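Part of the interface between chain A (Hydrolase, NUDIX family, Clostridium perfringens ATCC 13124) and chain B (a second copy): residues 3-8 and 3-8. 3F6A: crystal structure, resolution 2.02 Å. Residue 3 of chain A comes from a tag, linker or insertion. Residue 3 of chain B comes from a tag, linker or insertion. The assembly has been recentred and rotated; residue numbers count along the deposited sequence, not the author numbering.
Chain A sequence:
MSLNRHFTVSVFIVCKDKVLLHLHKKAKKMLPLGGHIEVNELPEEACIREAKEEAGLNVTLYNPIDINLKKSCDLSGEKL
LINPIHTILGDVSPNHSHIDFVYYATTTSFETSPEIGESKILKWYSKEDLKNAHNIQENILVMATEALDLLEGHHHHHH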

# COMPACT_ATOMS: atom_id res chain seq x y z
N LEU A 3 8.04 -9.30 -6.29
CA LEU A 3 8.33 -9.87 -7.64
C LEU A 3 7.68 -11.24 -7.82
O LEU A 3 7.87 -11.89 -8.85
CB LEU A 3 9.85 -9.97 -7.86
CG LEU A 3 10.37 -10.55 -9.18
CD1 LEU A 3 10.18 -9.54 -10.30
CD2 LEU A 3 11.85 -10.89 -9.05
N ASN A 4 6.92 -11.68 -6.82
CA ASN A 4 6.25 -12.99 -6.87
C ASN A 4 4.77 -12.93 -6.49
O ASN A 4 4.32 -11.98 -5.85
CB ASN A 4 6.98 -13.97 -5.95
CG ASN A 4 7.67 -15.08 -6.71
OD1 ASN A 4 8.37 -14.84 -7.69
ND2 ASN A 4 7.50 -16.32 -6.25
N ARG A 5 4.03 -13.97 -6.86
CA ARG A 5 2.60 -14.06 -6.57
C ARG A 5 2.23 -14.19 -5.08
O ARG A 5 1.47 -15.07 -4.68
CB ARG A 5 1.99 -15.23 -7.36
CG ARG A 5 3.01 -16.21 -7.94
CD ARG A 5 3.79 -16.94 -6.84
NE ARG A 5 2.90 -17.68 -5.95
CZ ARG A 5 3.32 -18.51 -5.00
NH1 ARG A 5 4.62 -18.72 -4.82
NH2 ARG A 5 2.46 -19.17 -4.25
N HIS A 6 2.76 -13.27 -4.28
CA HIS A 6 2.52 -13.23 -2.84
C HIS A 6 1.73 -11.98 -2.47
O HIS A 6 1.89 -11.44 -1.38
CB HIS A 6 3.86 -13.19 -2.10
CG HIS A 6 4.61 -14.48 -2.13
ND1 HIS A 6 5.97 -14.54 -2.30
CD2 HIS A 6 4.19 -15.76 -1.98
CE1 HIS A 6 6.36 -15.80 -2.25
NE2 HIS A 6 5.30 -16.56 -2.05
N PHE A 7 0.87 -11.53 -3.38
CA PHE A 7 0.09 -10.33 -3.15
C PHE A 7 -1.40 -10.57 -3.33
O PHE A 7 -1.84 -11.13 -4.34
CB PHE A 7 0.56 -9.23 -4.11
CG PHE A 7 1.97 -8.77 -3.85
CD1 PHE A 7 2.22 -7.69 -3.02
CD2 PHE A 7 3.05 -9.44 -4.42
CE1 PHE A 7 3.53 -7.28 -2.75
CE2 PHE A 7 4.36 -9.05 -4.16
CZ PHE A 7 4.60 -7.97 -3.33
N THR A 8 -2.18 -10.14 -2.34
CA THR A 8 -3.62 -10.30 -2.35
C THR A 8 -4.27 -8.98 -1.93
O THR A 8 -3.59 -8.06 -1.49
CB THR A 8 -4.07 -11.39 -1.35
OG1 THR A 8 -3.86 -10.92 -0.01
CG2 THR A 8 -3.27 -12.67 -1.55
N LEU B 3 5.20 -16.83 -11.43
CA LEU B 3 4.97 -15.57 -12.19
C LEU B 3 5.65 -14.39 -11.49
O LEU B 3 5.27 -14.04 -10.37
CB LEU B 3 3.48 -15.26 -12.30
CG LEU B 3 2.54 -16.25 -12.98
CD1 LEU B 3 1.12 -15.74 -12.84
CD2 LEU B 3 2.91 -16.42 -14.45
N ASN B 4 6.64 -13.80 -12.14
CA ASN B 4 7.32 -12.65 -11.55
C ASN B 4 6.50 -11.41 -11.83
O ASN B 4 5.80 -11.33 -12.84
CB ASN B 4 8.74 -12.53 -12.12
CG ASN B 4 9.66 -13.61 -11.59
OD1 ASN B 4 9.40 -14.80 -11.77
ND2 ASN B 4 10.75 -13.21 -10.95
N ARG B 5 6.57 -10.44 -10.92
CA ARG B 5 5.78 -9.22 -11.05
C ARG B 5 6.55 -7.93 -11.38
O ARG B 5 5.99 -7.00 -11.96
CB ARG B 5 4.97 -9.01 -9.76
CG ARG B 5 3.97 -7.89 -9.84
CD ARG B 5 2.81 -8.22 -10.77
NE ARG B 5 1.97 -7.05 -10.97
CZ ARG B 5 0.65 -7.02 -10.75
NH1 ARG B 5 0.01 -8.10 -10.33
NH2 ARG B 5 -0.01 -5.90 -10.97
N HIS B 6 7.82 -7.88 -11.00
CA HIS B 6 8.65 -6.70 -11.29
C HIS B 6 8.24 -5.47 -10.48
O HIS B 6 8.48 -4.34 -10.91
CB HIS B 6 8.59 -6.35 -12.78
CG HIS B 6 9.00 -7.46 -13.69
ND1 HIS B 6 8.28 -8.62 -13.83
CD2 HIS B 6 10.06 -7.57 -14.54
CE1 HIS B 6 8.87 -9.41 -14.72
NE2 HIS B 6 9.95 -8.79 -15.16
N PHE B 7 7.61 -5.68 -9.33
CA PHE B 7 7.21 -4.57 -8.49
C PHE B 7 8.46 -3.78 -8.12
O PHE B 7 9.55 -4.34 -8.06
CB PHE B 7 6.58 -5.05 -7.19
CG PHE B 7 5.13 -5.40 -7.30
CD1 PHE B 7 4.24 -4.53 -7.91
CD2 PHE B 7 4.64 -6.58 -6.75
CE1 PHE B 7 2.88 -4.82 -7.96
CE2 PHE B 7 3.28 -6.88 -6.79
CZ PHE B 7 2.40 -6.00 -7.40
N THR B 8 8.30 -2.49 -7.87
CA THR B 8 9.43 -1.66 -7.47
C THR B 8 9.03 -0.83 -6.27
O THR B 8 7.85 -0.74 -5.92
CB THR B 8 9.88 -0.72 -8.60
OG1 THR B 8 8.88 0.29 -8.82
CG2 THR B 8 10.11 -1.50 -9.89

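Two copies of the same six-residue segment meet here, but they do not adopt the same conformation. Together they bury 408 Å² between them. One hydrogen bond and one aromatic pair account for the specific contacts.

The hydrogen bond is made by backbone atoms. Arg B5 N donates to Leu A3 O at 2.8 Å, with an angle of 143° at the hydrogen. The position of Leu A3 O is less certain than the short distance suggests, because the oxygen lies too close to a neighbour in the model.

Leu A3 has the largest area covered by the opposite stretch, 111 Å². It comes from the expression tag, so this part of the contact is not native sequence. Its CA-to-CB bond points sideways, but the end of the side chain comes nearer to the other stretch. With chi1 at t and chi2 at p, Leu A3 CD1 lies over one face of the His B6 ring, 4.1 Å from His B6 ND1. Leu A3 CD1 also comes within 3.0 Å of His B6 N, a tight approach. The other methyl, Leu A3 CD2, is 3.2 Å from Asn B4 ND2. A branched apolar side chain can thus touch two neighbours at once. Leu B3, also from the tag, has a different rotamer, m then t. It is exposed.

The aromatic pair is formed by Phe A7 and Phe B7. Both CA-to-CB bonds point toward the other stretch, and both chi1 angles are in the m well. Their chi2 angles differ, -93° for Phe A7 and -49° for Phe B7. The rings meet edge to face, with the edge of Phe B7 directed at the face of Phe A7. The centroids of the Phe A7 and Phe B7 rings are 4.6 Å apart and the planes are inclined at 66°. The closest atoms are Phe A7 CD2 and Phe B7 CE2, at 3.5 Å. Both residues are buried, a setting that suits large apolar rings.

Arg B5 contributes mainly through its backbone. Its side chain starts sideways and its end leads away, with chi1 and chi3 at t and chi2 at p. The guanidinium nitrogens NH1 and NH2 are hydrogen-bonded elsewhere in the structure. Arg A5 is exposed and has an off-rotamer chi1 of 15°. Arg A5 CG lies 4.0 Å from Leu B3 O and 4.5 Å from Leu B3 CB.

In chain A, His A6 N donates to Asn A4 O at 2.6 Å, a local turn contact. The His A6 side chain is out of reach of the chain B stretch.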